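Local coordinates for protein possible prolidase (Bifidobacterium longum NCC2705, PDB 2P9B) that is a putative prolidase of the amidohydrolase family that probably hydrolyses carbon-nitrogen bonds, at residues A76-F81 and T130-L135; L124-V129 and V430-P435; P352-W357 and K436-I441; A401-L406 and L422-G427. All blocks are in the same frame, centred on the assembly; numbering follows the deposited sequence.

Contact 1: A76-F81 and T130-L135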
loop_
_atom_site.group_PDB
_atom_site.type_symbol
_atom_site.label_atom_id
_atom_site.label_comp_id
_atom_site.label_asym_id
_atom_site.label_seq_id
_atom_site.Cartn_x
_atom_site.Cartn_y
_atom_site.Cartn_z
ATOM N N ALA A 76 0.380 -0.053 0.146
ATOM C CA ALA A 76 1.697 -0.689 0.148
ATOM C C ALA A 76 1.864 -1.916 -0.733
ATOM O O ALA A 76 2.932 -2.532 -0.743
ATOM C CB ALA A 76 2.096 -1.034 1.582
ATOM N N HIS A 77 0.828 -2.283 -1.476
ATOM C CA HIS A 77 0.941 -3.461 -2.326
ATOM C C HIS A 77 0.077 -3.317 -3.574
ATOM O O HIS A 77 -1.116 -3.597 -3.547
ATOM C CB HIS A 77 0.540 -4.707 -1.529
ATOM C CG HIS A 77 0.861 -5.995 -2.219
ATOM N ND1 HIS A 77 1.025 -7.183 -1.539
ATOM C CD2 HIS A 77 1.050 -6.282 -3.528
ATOM C CE1 HIS A 77 1.303 -8.144 -2.400
ATOM N NE2 HIS A 77 1.324 -7.626 -3.613
ATOM N N THR A 78 0.700 -2.875 -4.663
ATOM C CA THR A 78 -0.006 -2.669 -5.923
ATOM C C THR A 78 0.738 -3.246 -7.128
ATOM O O THR A 78 1.890 -3.665 -7.024
ATOM C CB THR A 78 -0.220 -1.157 -6.189
ATOM O OG1 THR A 78 1.053 -0.504 -6.327
ATOM C CG2 THR A 78 -0.977 -0.510 -5.023
ATOM N N HIS A 79 0.041 -3.274 -8.260
ATOM C CA HIS A 79 0.574 -3.712 -9.551
ATOM C C HIS A 79 -0.061 -2.724 -10.519
ATOM O O HIS A 79 -1.235 -2.400 -10.372
ATOM C CB HIS A 79 0.115 -5.130 -9.907
ATOM C CG HIS A 79 0.650 -6.189 -8.995
ATOM N ND1 HIS A 79 1.958 -6.624 -9.047
ATOM C CD2 HIS A 79 0.062 -6.879 -7.991
ATOM C CE1 HIS A 79 2.151 -7.538 -8.112
ATOM N NE2 HIS A 79 1.017 -7.710 -7.457
ATOM N N LEU A 80 0.691 -2.246 -11.504
ATOM C CA LEU A 80 0.128 -1.289 -12.443
ATOM C C LEU A 80 -0.231 -1.909 -13.791
ATOM O O LEU A 80 -0.332 -1.217 -14.805
ATOM C CB LEU A 80 1.082 -0.100 -12.612
ATOM C CG LEU A 80 1.354 0.681 -11.309
ATOM C CD1 LEU A 80 2.272 1.860 -11.604
ATOM C CD2 LEU A 80 0.048 1.168 -10.691
ATOM N N PHE A 81 -0.444 -3.221 -13.781
ATOM C CA PHE A 81 -0.828 -3.972 -14.970
ATOM C C PHE A 81 -1.754 -5.084 -14.479
ATOM O O PHE A 81 -1.660 -5.506 -13.324
ATOM C CB PHE A 81 0.411 -4.563 -15.648
ATOM C CG PHE A 81 1.029 -5.709 -14.895
ATOM C CD1 PHE A 81 0.734 -7.024 -15.244
ATOM C CD2 PHE A 81 1.891 -5.476 -13.825
ATOM C CE1 PHE A 81 1.288 -8.093 -14.540
ATOM C CE2 PHE A 81 2.450 -6.536 -13.114
ATOM C CZ PHE A 81 2.150 -7.848 -13.472
ATOM N N THR A 130 -2.094 8.689 -2.504
ATOM C CA THR A 130 -0.986 9.544 -2.903
ATOM C C THR A 130 0.403 8.913 -2.890
ATOM O O THR A 130 1.359 9.510 -3.381
ATOM C CB THR A 130 -0.984 10.828 -2.057
ATOM O OG1 THR A 130 -1.098 10.487 -0.672
ATOM C CG2 THR A 130 -2.161 11.710 -2.442
ATOM N N THR A 131 0.516 7.715 -2.328
ATOM C CA THR A 131 1.779 6.998 -2.310
ATOM C C THR A 131 1.443 5.529 -2.504
ATOM O O THR A 131 0.490 5.027 -1.908
ATOM C CB THR A 131 2.534 7.147 -0.965
ATOM O OG1 THR A 131 2.810 8.530 -0.714
ATOM C CG2 THR A 131 3.860 6.384 -1.009
ATOM N N ILE A 132 2.210 4.854 -3.351
ATOM C CA ILE A 132 1.995 3.440 -3.599
ATOM C C ILE A 132 3.330 2.738 -3.717
ATOM O O ILE A 132 4.354 3.371 -3.987
ATOM C CB ILE A 132 1.217 3.167 -4.934
ATOM C CG1 ILE A 132 2.037 3.637 -6.144
ATOM C CG2 ILE A 132 -0.133 3.847 -4.899
ATOM C CD1 ILE A 132 1.399 3.284 -7.491
ATOM N N ARG A 133 3.318 1.432 -3.477
ATOM C CA ARG A 133 4.507 0.617 -3.658
ATOM C C ARG A 133 4.054 -0.498 -4.577
ATOM O O ARG A 133 3.050 -1.148 -4.301
ATOM C CB ARG A 133 5.007 -0.015 -2.357
ATOM C CG ARG A 133 6.112 -1.053 -2.628
ATOM C CD ARG A 133 6.686 -1.668 -1.362
ATOM N NE ARG A 133 5.660 -2.345 -0.572
ATOM C CZ ARG A 133 5.918 -3.191 0.419
ATOM N NH1 ARG A 133 7.172 -3.477 0.742
ATOM N NH2 ARG A 133 4.919 -3.741 1.101
ATOM N N THR A 134 4.754 -0.699 -5.687
ATOM C CA THR A 134 4.388 -1.808 -6.557
ATOM C C THR A 134 5.219 -2.990 -6.065
ATOM O O THR A 134 6.322 -2.807 -5.545
ATOM C CB THR A 134 4.714 -1.531 -8.050
ATOM O OG1 THR A 134 6.123 -1.320 -8.223
ATOM C CG2 THR A 134 3.940 -0.320 -8.538
ATOM N N LEU A 135 4.678 -4.196 -6.192
ATOM C CA LEU A 135 5.393 -5.388 -5.774
ATOM C C LEU A 135 5.328 -6.439 -6.870
ATOM O O LEU A 135 4.762 -7.514 -6.686
ATOM C CB LEU A 135 4.806 -5.946 -4.472
ATOM C CG LEU A 135 5.073 -5.056 -3.253
ATOM C CD1 LEU A 135 4.355 -5.609 -2.023
ATOM C CD2 LEU A 135 6.582 -4.973 -3.031
HETATM O O HOH W 1 2.236 -9.334 -5.564
#
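Arg-133 grips the carbonyl of Ala-76 side-on, NE at 2.7 Å from Ala-76 O and NH2 at 3.0 Å from the same oxygen, which lies 6° out of the guanidinium plane. The arginine's NH2 also forms a salt bridge with Glu-265, fixing its rotation. In this tight part Leu-135 CD1 sits over the centre of the His-77 ring, 3.6 Å from its centroid, a CH-pi contact; the same methyl lies above the Arg-133 guanidinium, offset toward its rim. Arg-133 O takes two donors: Thr-78 N in its carbonyl plane and Thr-78 OG1, 2.9 Å away, from above that plane. With OG1 between the backbone N and the carbonyl carbon (chi1 63°), the hydroxyl turns back to this acceptor. Leu-135 N returns a bond to Thr-78 O, completing a parallel bridge between Thr-78 and Thr-134. Packing is looser where Leu-80 CD2 meets Ile-132 CD1 tip to tip at 4.1 Å. On the water-bearing side, one water lies 2.7 Å from His-77 NE2 and 2.8 Å from His-79 NE2, while His-79 ND1 bonds Gly-136 O. Near Asp-345, this His-X-His at the C-terminal end of strand 68-78 and just beyond is consistent with the metal site of amidohydrolase TIM barrels, no metal being modelled.

Contact 2: L124-V129 and V430-P435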
loop_
_atom_site.group_PDB
_atom_site.type_symbol
_atom_site.label_atom_id
_atom_site.label_comp_id
_atom_site.label_asym_id
_atom_site.label_seq_id
_atom_site.Cartn_x
_atom_site.Cartn_y
_atom_site.Cartn_z
ATOM N N LEU A 124 -5.388 5.015 -9.155
ATOM C CA LEU A 124 -5.072 4.952 -7.730
ATOM C C LEU A 124 -5.081 6.363 -7.155
ATOM O O LEU A 124 -5.710 6.615 -6.126
ATOM C CB LEU A 124 -3.701 4.301 -7.508
ATOM C CG LEU A 124 -3.698 2.774 -7.495
ATOM C CD1 LEU A 124 -2.339 2.238 -7.933
ATOM C CD2 LEU A 124 -4.061 2.290 -6.098
ATOM N N LEU A 125 -4.401 7.289 -7.824
ATOM C CA LEU A 125 -4.367 8.668 -7.343
ATOM C C LEU A 125 -5.769 9.272 -7.263
ATOM O O LEU A 125 -6.130 9.869 -6.251
ATOM C CB LEU A 125 -3.476 9.535 -8.240
ATOM C CG LEU A 125 -3.358 11.008 -7.825
ATOM C CD1 LEU A 125 -2.788 11.096 -6.413
ATOM C CD2 LEU A 125 -2.458 11.758 -8.803
ATOM N N GLU A 126 -6.567 9.102 -8.318
ATOM C CA GLU A 126 -7.924 9.651 -8.332
ATOM C C GLU A 126 -8.791 9.074 -7.216
ATOM O O GLU A 126 -9.762 9.707 -6.795
ATOM C CB GLU A 126 -8.596 9.397 -9.688
ATOM C CG GLU A 126 -7.900 10.106 -10.847
ATOM C CD GLU A 126 -8.471 9.735 -12.203
ATOM O OE1 GLU A 126 -8.972 8.603 -12.352
ATOM O OE2 GLU A 126 -8.397 10.573 -13.122
ATOM N N SER A 127 -8.443 7.878 -6.742
ATOM C CA SER A 127 -9.200 7.241 -5.674
ATOM C C SER A 127 -8.742 7.780 -4.318
ATOM O O SER A 127 -9.290 7.409 -3.280
ATOM C CB SER A 127 -9.029 5.714 -5.719
ATOM O OG SER A 127 -7.771 5.298 -5.206
ATOM N N GLY A 128 -7.736 8.650 -4.340
ATOM C CA GLY A 128 -7.235 9.244 -3.109
ATOM C C GLY A 128 -5.941 8.684 -2.533
ATOM O O GLY A 128 -5.559 9.042 -1.416
ATOM N N VAL A 129 -5.260 7.826 -3.290
ATOM C CA VAL A 129 -4.001 7.211 -2.862
ATOM C C VAL A 129 -2.821 8.026 -3.400
ATOM O O VAL A 129 -2.565 8.038 -4.603
ATOM C CB VAL A 129 -3.903 5.774 -3.391
ATOM C CG1 VAL A 129 -2.664 5.098 -2.840
ATOM C CG2 VAL A 129 -5.152 5.005 -3.003
ATOM N N VAL A 430 -5.726 17.334 -8.188
ATOM C CA VAL A 430 -6.055 16.473 -9.315
ATOM C C VAL A 430 -7.413 16.927 -9.842
ATOM O O VAL A 430 -8.446 16.617 -9.258
ATOM C CB VAL A 430 -6.142 15.000 -8.876
ATOM C CG1 VAL A 430 -6.438 14.117 -10.079
ATOM C CG2 VAL A 430 -4.842 14.585 -8.206
ATOM N N TRP A 431 -7.404 17.677 -10.940
ATOM C CA TRP A 431 -8.651 18.185 -11.510
ATOM C C TRP A 431 -9.353 17.149 -12.384
ATOM O O TRP A 431 -9.457 17.309 -13.602
ATOM C CB TRP A 431 -8.380 19.448 -12.329
ATOM C CG TRP A 431 -7.721 20.551 -11.550
ATOM C CD1 TRP A 431 -6.630 21.275 -11.927
ATOM C CD2 TRP A 431 -8.137 21.085 -10.282
ATOM N NE1 TRP A 431 -6.344 22.232 -10.985
ATOM C CE2 TRP A 431 -7.260 22.148 -9.974
ATOM C CE3 TRP A 431 -9.184 20.790 -9.400
ATOM C CZ2 TRP A 431 -7.375 22.895 -8.791
ATOM C CZ3 TRP A 431 -9.301 21.537 -8.226
ATOM C CH2 TRP A 431 -8.407 22.588 -7.943
ATOM N N ARG A 432 -9.825 16.082 -11.748
ATOM C CA ARG A 432 -10.544 15.009 -12.434
ATOM C C ARG A 432 -11.653 14.565 -11.474
ATOM O O ARG A 432 -11.490 14.644 -10.258
ATOM C CB ARG A 432 -9.589 13.851 -12.744
ATOM C CG ARG A 432 -8.445 14.200 -13.699
ATOM C CD ARG A 432 -8.843 14.140 -15.183
ATOM N NE ARG A 432 -9.896 15.084 -15.550
ATOM C CZ ARG A 432 -10.395 15.205 -16.779
ATOM N NH1 ARG A 432 -9.933 14.445 -17.765
ATOM N NH2 ARG A 432 -11.370 16.073 -17.020
ATOM N N PRO A 433 -12.794 14.088 -12.005
ATOM C CA PRO A 433 -13.934 13.646 -11.188
ATOM C C PRO A 433 -13.723 12.506 -10.197
ATOM O O PRO A 433 -14.295 12.503 -9.103
ATOM C CB PRO A 433 -14.994 13.299 -12.237
ATOM C CG PRO A 433 -14.176 12.864 -13.409
ATOM C CD PRO A 433 -13.082 13.907 -13.438
ATOM N N GLY A 434 -12.905 11.542 -10.580
ATOM C CA GLY A 434 -12.669 10.404 -9.716
ATOM C C GLY A 434 -12.383 9.230 -10.619
ATOM O O GLY A 434 -12.385 9.389 -11.835
ATOM N N PRO A 435 -12.148 8.036 -10.068
ATOM C CA PRO A 435 -11.864 6.886 -10.925
ATOM C C PRO A 435 -13.074 6.328 -11.666
ATOM O O PRO A 435 -14.213 6.460 -11.221
ATOM C CB PRO A 435 -11.282 5.877 -9.943
ATOM C CG PRO A 435 -12.090 6.137 -8.717
ATOM C CD PRO A 435 -12.103 7.656 -8.645
HETATM O O HOH W 2 -10.320 12.464 -7.973
#
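Glu-126 carries the contact, with its CB and backbone against Pro-435 and its carboxylate beside Arg-432, where helix 113-126 ends in a Schellman motif and meets the loop after strand 428-429. In the first shell Pro-435 CD lies 3.6 Å from Glu-126 O. The glutamate chain runs extended beyond CG (chi2 174°), taking CD outward over the loop, and its OE2 comes 3.5 Å from Arg-432 CB. The two side chains lie side by side, pointing the same way, yet their charged ends do not meet: OE2 of Glu-126 and NE of Arg-432 are 5.3 Å apart, so any attraction is probably modest. Arg-432 instead bends at chi2 and chi3, and its NE bonds to Trp-431 O. On the apolar flank Val-430 CG2 packs on CG and CD2 of Leu-125, 3.7 Å from CD2. A water bridges the segments by donating to Glu-126 O at 3.0 Å and, weakly, to Arg-432 O.

Further out, the helix end fixes these groups. Gly-128, at positive phi (102°), gives its N-H to Leu-125 O, while Val-129 N reaches Leu-124 O. Val-423 and Ala-425 of strand 422-425 touch Leu-125 as well, and Tyr-354 packs on Pro-435. Leu-124 O also accepts a second bond, from the hydroxyl of Ser-127, with OG only 2.6 Å away.

Contact 3: P352-W357 and K436-I441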
loop_
_atom_site.group_PDB
_atom_site.type_symbol
_atom_site.label_atom_id
_atom_site.label_comp_id
_atom_site.label_asym_id
_atom_site.label_seq_id
_atom_site.Cartn_x
_atom_site.Cartn_y
_atom_site.Cartn_z
ATOM N N PRO A 352 -9.951 -4.136 -7.457
ATOM C CA PRO A 352 -9.912 -2.910 -8.255
ATOM C C PRO A 352 -8.781 -1.975 -7.852
ATOM O O PRO A 352 -8.420 -1.895 -6.677
ATOM C CB PRO A 352 -11.283 -2.296 -7.999
ATOM C CG PRO A 352 -12.155 -3.502 -7.778
ATOM C CD PRO A 352 -11.289 -4.339 -6.873
ATOM N N GLN A 353 -8.238 -1.269 -8.835
ATOM C CA GLN A 353 -7.154 -0.319 -8.595
ATOM C C GLN A 353 -7.647 0.815 -7.701
ATOM O O GLN A 353 -6.866 1.439 -6.987
ATOM C CB GLN A 353 -6.668 0.284 -9.920
ATOM C CG GLN A 353 -6.020 -0.711 -10.883
ATOM C CD GLN A 353 -4.609 -1.094 -10.475
ATOM O OE1 GLN A 353 -4.100 -0.641 -9.445
ATOM N NE2 GLN A 353 -3.967 -1.934 -11.287
ATOM N N TYR A 354 -8.950 1.069 -7.739
ATOM C CA TYR A 354 -9.538 2.153 -6.962
ATOM C C TYR A 354 -10.165 1.742 -5.630
ATOM O O TYR A 354 -10.768 2.574 -4.952
ATOM C CB TYR A 354 -10.599 2.859 -7.809
ATOM C CG TYR A 354 -11.654 1.911 -8.356
ATOM C CD1 TYR A 354 -12.632 1.360 -7.521
ATOM C CD2 TYR A 354 -11.653 1.542 -9.698
ATOM C CE1 TYR A 354 -13.581 0.462 -8.014
ATOM C CE2 TYR A 354 -12.597 0.646 -10.201
ATOM C CZ TYR A 354 -13.555 0.109 -9.355
ATOM O OH TYR A 354 -14.477 -0.794 -9.845
ATOM N N ALA A 355 -10.012 0.478 -5.245
ATOM C CA ALA A 355 -10.639 -0.007 -4.022
ATOM C C ALA A 355 -9.770 -0.086 -2.772
ATOM O O ALA A 355 -10.027 -0.897 -1.892
ATOM C CB ALA A 355 -11.284 -1.375 -4.292
ATOM N N THR A 356 -8.758 0.767 -2.668
ATOM C CA THR A 356 -7.912 0.726 -1.480
ATOM C C THR A 356 -8.746 0.862 -0.198
ATOM O O THR A 356 -8.485 0.183 0.792
ATOM C CB THR A 356 -6.850 1.852 -1.517
ATOM O OG1 THR A 356 -5.953 1.619 -2.606
ATOM C CG2 THR A 356 -6.052 1.890 -0.212
ATOM N N TRP A 357 -9.762 1.724 -0.238
ATOM C CA TRP A 357 -10.611 1.968 0.928
ATOM C C TRP A 357 -11.200 0.693 1.538
ATOM O O TRP A 357 -11.382 0.602 2.752
ATOM C CB TRP A 357 -11.763 2.918 0.567
ATOM C CG TRP A 357 -12.820 2.263 -0.275
ATOM C CD1 TRP A 357 -12.809 2.097 -1.628
ATOM C CD2 TRP A 357 -13.989 1.583 0.204
ATOM N NE1 TRP A 357 -13.895 1.347 -2.023
ATOM C CE2 TRP A 357 -14.632 1.020 -0.918
ATOM C CE3 TRP A 357 -14.547 1.391 1.476
ATOM C CZ2 TRP A 357 -15.813 0.276 -0.806
ATOM C CZ3 TRP A 357 -15.719 0.650 1.585
ATOM C CH2 TRP A 357 -16.337 0.102 0.447
ATOM N N LYS A 436 -12.815 5.711 -12.809
ATOM C CA LYS A 436 -13.880 5.093 -13.579
ATOM C C LYS A 436 -14.109 3.764 -12.867
ATOM O O LYS A 436 -13.182 2.971 -12.715
ATOM C CB LYS A 436 -13.423 4.854 -15.020
ATOM C CG LYS A 436 -14.485 4.243 -15.914
ATOM C CD LYS A 436 -13.981 4.085 -17.340
ATOM C CE LYS A 436 -13.633 5.431 -17.967
ATOM N NZ LYS A 436 -14.802 6.357 -18.005
ATOM N N ARG A 437 -15.333 3.523 -12.416
ATOM C CA ARG A 437 -15.632 2.290 -11.702
ATOM C C ARG A 437 -16.320 1.252 -12.578
ATOM O O ARG A 437 -16.876 1.578 -13.626
ATOM C CB ARG A 437 -16.500 2.609 -10.484
ATOM C CG ARG A 437 -15.850 3.609 -9.548
ATOM C CD ARG A 437 -16.863 4.253 -8.622
ATOM N NE ARG A 437 -16.297 5.415 -7.946
ATOM C CZ ARG A 437 -15.404 5.359 -6.962
ATOM N NH1 ARG A 437 -14.965 4.186 -6.517
ATOM N NH2 ARG A 437 -14.944 6.479 -6.431
ATOM N N PHE A 438 -16.254 -0.005 -12.152
ATOM C CA PHE A 438 -16.881 -1.098 -12.882
ATOM C C PHE A 438 -18.041 -1.602 -12.038
ATOM O O PHE A 438 -17.856 -2.381 -11.107
ATOM C CB PHE A 438 -15.868 -2.215 -13.132
ATOM C CG PHE A 438 -14.731 -1.802 -14.025
ATOM C CD1 PHE A 438 -14.958 -1.502 -15.367
ATOM C CD2 PHE A 438 -13.440 -1.681 -13.522
ATOM C CE1 PHE A 438 -13.916 -1.087 -16.195
ATOM C CE2 PHE A 438 -12.388 -1.266 -14.341
ATOM C CZ PHE A 438 -12.628 -0.969 -15.679
ATOM N N ALA A 439 -19.239 -1.131 -12.370
ATOM C CA ALA A 439 -20.453 -1.489 -11.646
ATOM C C ALA A 439 -20.624 -2.982 -11.373
ATOM O O ALA A 439 -20.988 -3.372 -10.265
ATOM C CB ALA A 439 -21.670 -0.957 -12.396
ATOM N N ASP A 440 -20.365 -3.814 -12.377
ATOM C CA ASP A 440 -20.519 -5.259 -12.224
ATOM C C ASP A 440 -19.616 -5.831 -11.134
ATOM O O ASP A 440 -20.074 -6.565 -10.261
ATOM C CB ASP A 440 -20.245 -5.968 -13.559
ATOM C CG ASP A 440 -18.805 -5.830 -14.019
ATOM O OD1 ASP A 440 -18.293 -4.693 -14.062
ATOM O OD2 ASP A 440 -18.183 -6.864 -14.345
ATOM N N ILE A 441 -18.335 -5.487 -11.187
ATOM C CA ILE A 441 -17.380 -5.966 -10.201
ATOM C C ILE A 441 -17.676 -5.360 -8.833
ATOM O O ILE A 441 -17.652 -6.056 -7.820
ATOM C CB ILE A 441 -15.939 -5.611 -10.613
ATOM C CG1 ILE A 441 -15.637 -6.221 -11.985
ATOM C CG2 ILE A 441 -14.956 -6.120 -9.564
ATOM C CD1 ILE A 441 -14.314 -5.787 -12.584
HETATM O O HOH W 3 -12.587 4.537 -5.044
#
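Tyr-354, third residue of the type I turn from Pro-352 to Ala-355 that leads into helix 356-367, meets the start of the C-terminal helix 439-449. Its CG lies between the backbone N and the carbonyl carbon (chi1 55°). The ring touches Lys-436 O and Arg-437 CA, in the residues leading into that helix. Its hydroxyl accepts from the N-H of Phe-438, the N-cap position, with Phe-438 N 3.0 Å from Tyr-354 OH and a nearly straight angle of 168°. Pro-352 CB lies 3.5 Å above one face of the ring, offset toward the rim. Over the opposite face comes Arg-437 CG, 4.2 Å from the ring centroid, in a CH-pi contact. The guanidinium, its plane 73° from the ring's, does not stack; NH1 of Arg-437 instead donates a hydrogen bond to a water 2.8 Å away, which in turn donates to Tyr-354 O. Beside them Pro-352 CG touches Ile-441 CG2 at 4.2 Å, a single apolar touch. Arg-437 NH2 bonds to Glu-418 O. The tyrosine hydroxyl is also bonded to Asp-442 OD1; because the phenol oxygen already accepts from Phe-438 N, this is consistent with its own proton being directed to that carboxylate.

Contact 4: A401-L406 and L422-G427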
loop_
_atom_site.group_PDB
_atom_site.type_symbol
_atom_site.label_atom_id
_atom_site.label_comp_id
_atom_site.label_asym_id
_atom_site.label_seq_id
_atom_site.Cartn_x
_atom_site.Cartn_y
_atom_site.Cartn_z
ATOM N N ALA A 401 2.372 18.077 0.613
ATOM C CA ALA A 401 0.944 18.347 0.668
ATOM C C ALA A 401 0.136 17.254 -0.033
ATOM O O ALA A 401 -0.415 17.471 -1.110
ATOM C CB ALA A 401 0.641 19.715 0.051
ATOM N N ASP A 402 0.078 16.077 0.586
ATOM C CA ASP A 402 -0.687 14.957 0.048
ATOM C C ASP A 402 -1.985 14.975 0.844
ATOM O O ASP A 402 -2.046 14.457 1.969
ATOM C CB ASP A 402 0.061 13.635 0.273
ATOM C CG ASP A 402 1.286 13.489 -0.632
ATOM O OD1 ASP A 402 1.163 13.759 -1.847
ATOM O OD2 ASP A 402 2.361 13.092 -0.131
ATOM N N LEU A 403 -3.018 15.586 0.269
ATOM C CA LEU A 403 -4.297 15.722 0.961
ATOM C C LEU A 403 -5.446 14.997 0.295
ATOM O O LEU A 403 -5.554 14.966 -0.927
ATOM C CB LEU A 403 -4.680 17.200 1.069
ATOM C CG LEU A 403 -3.582 18.237 1.325
ATOM C CD1 LEU A 403 -4.223 19.616 1.511
ATOM C CD2 LEU A 403 -2.776 17.866 2.542
ATOM N N LEU A 404 -6.317 14.428 1.114
ATOM C CA LEU A 404 -7.486 13.741 0.599
ATOM C C LEU A 404 -8.692 14.438 1.218
ATOM O O LEU A 404 -8.880 14.417 2.439
ATOM C CB LEU A 404 -7.458 12.262 0.984
ATOM C CG LEU A 404 -8.739 11.465 0.707
ATOM C CD1 LEU A 404 -9.144 11.597 -0.756
ATOM C CD2 LEU A 404 -8.500 10.001 1.082
ATOM N N VAL A 405 -9.483 15.083 0.370
ATOM C CA VAL A 405 -10.668 15.806 0.827
ATOM C C VAL A 405 -11.902 14.937 0.622
ATOM O O VAL A 405 -12.152 14.448 -0.482
ATOM C CB VAL A 405 -10.820 17.135 0.062
ATOM C CG1 VAL A 405 -11.954 17.954 0.658
ATOM C CG2 VAL A 405 -9.504 17.916 0.126
ATOM N N LEU A 406 -12.663 14.757 1.696
ATOM C CA LEU A 406 -13.860 13.920 1.691
ATOM C C LEU A 406 -15.144 14.698 1.974
ATOM O O LEU A 406 -15.113 15.778 2.553
ATOM C CB LEU A 406 -13.701 12.812 2.732
ATOM C CG LEU A 406 -12.393 12.021 2.627
ATOM C CD1 LEU A 406 -12.266 11.038 3.796
ATOM C CD2 LEU A 406 -12.349 11.287 1.300
ATOM N N LEU A 422 -11.873 15.678 -3.458
ATOM C CA LEU A 422 -10.703 16.206 -4.153
ATOM C C LEU A 422 -9.447 15.538 -3.619
ATOM O O LEU A 422 -9.352 15.247 -2.429
ATOM C CB LEU A 422 -10.596 17.723 -3.939
ATOM C CG LEU A 422 -9.375 18.462 -4.501
ATOM C CD1 LEU A 422 -9.377 18.400 -6.022
ATOM C CD2 LEU A 422 -9.401 19.919 -4.043
ATOM N N VAL A 423 -8.493 15.294 -4.508
ATOM C CA VAL A 423 -7.226 14.684 -4.123
ATOM C C VAL A 423 -6.115 15.655 -4.510
ATOM O O VAL A 423 -6.136 16.222 -5.596
ATOM C CB VAL A 423 -6.984 13.360 -4.863
ATOM C CG1 VAL A 423 -5.706 12.696 -4.339
ATOM C CG2 VAL A 423 -8.173 12.446 -4.675
ATOM N N ILE A 424 -5.160 15.851 -3.615
ATOM C CA ILE A 424 -4.045 16.747 -3.884
ATOM C C ILE A 424 -2.786 15.924 -3.672
ATOM O O ILE A 424 -2.609 15.313 -2.617
ATOM C CB ILE A 424 -4.067 17.959 -2.922
ATOM C CG1 ILE A 424 -5.397 18.697 -3.082
ATOM C CG2 ILE A 424 -2.884 18.883 -3.207
ATOM C CD1 ILE A 424 -5.578 19.884 -2.169
ATOM N N ALA A 425 -1.926 15.888 -4.687
ATOM C CA ALA A 425 -0.687 15.121 -4.611
ATOM C C ALA A 425 0.506 16.063 -4.614
ATOM O O ALA A 425 0.733 16.782 -5.582
ATOM C CB ALA A 425 -0.596 14.158 -5.794
ATOM N N ALA A 426 1.270 16.048 -3.528
ATOM C CA ALA A 426 2.435 16.919 -3.414
ATOM C C ALA A 426 2.099 18.352 -3.831
ATOM O O ALA A 426 2.858 18.997 -4.557
ATOM C CB ALA A 426 3.576 16.378 -4.261
ATOM N N GLY A 427 0.949 18.842 -3.375
ATOM C CA GLY A 427 0.550 20.203 -3.696
ATOM C C GLY A 427 -0.157 20.376 -5.027
ATOM O O GLY A 427 -0.631 21.466 -5.340
#
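Leu-403 and Ile-424 face each other as a hydrogen-bonded antiparallel pair, their side chains side by side and pointing the same way. Starting at Leu-403, CB lies 4.1 Å from Ile-424 CB; CG, beside the backbone N (chi1 -37°), carries the branch CD1, which ends 3.9 Å from Ile-424 CD1. The next pair along, Leu-404 with Val-423, turns to the other face, where Leu-404 CD1 meets Val-423 CG2 at 4.1 Å. Val-405 and Leu-422 return to the face of Leu-403 and touch through their CB atoms.

The backbone evidence is a ladder of four bonds, two in each of the pairs Leu-403/Ile-424 and Val-405/Leu-422; the strand axes approach to 4.9 Å with their N-to-C directions 174° apart, almost exactly antiparallel. Beyond the strands, Gly-427 N donates to Ala-401 O, and Ala-426 N reaches Asp-402 OD1 at 2.8 Å from above the carboxylate plane. The pair extends the sheet of strand 68-78, which borders 403-406, and through Val-405 and Ile-424 packs on strand 14-17 of a separate four-stranded sheet, consistent with the small beta domain beside the barrel in amidohydrolases. OD2 of Asp-402 is held by Arg-158 in a salt bridge and by Thr-392. Shared between a turn amide, an arginine and a threonine, this buried carboxylate would be expected to have its charge stabilised and its rotation fixed.

How the contacts relate
Contact 1 lies about 6 Å from the centre of the chain, the other three about 16 to 17 Å. Contacts 1 and 4, centres about 18 Å apart, share one mixed sheet, in which strand 68-78 pairs with both 129-134 and 403-406. Helix 113-126 ties contact 1 to contact 2 through Leu-124. Contacts 2 and 4 have centres about 9 Å apart; strand 422-425 leads, through strand 428-429, into the loop of contact 2, which continues into 436-441 of contact 3. In sequence, contact 1 closes before contacts 3 and 4 open, contact 2 interleaves with both 1 and 3, and both segments of contact 4 fall between those of 2 and of 3. The C-terminal part thus packs against the same sheet and helix 113-126.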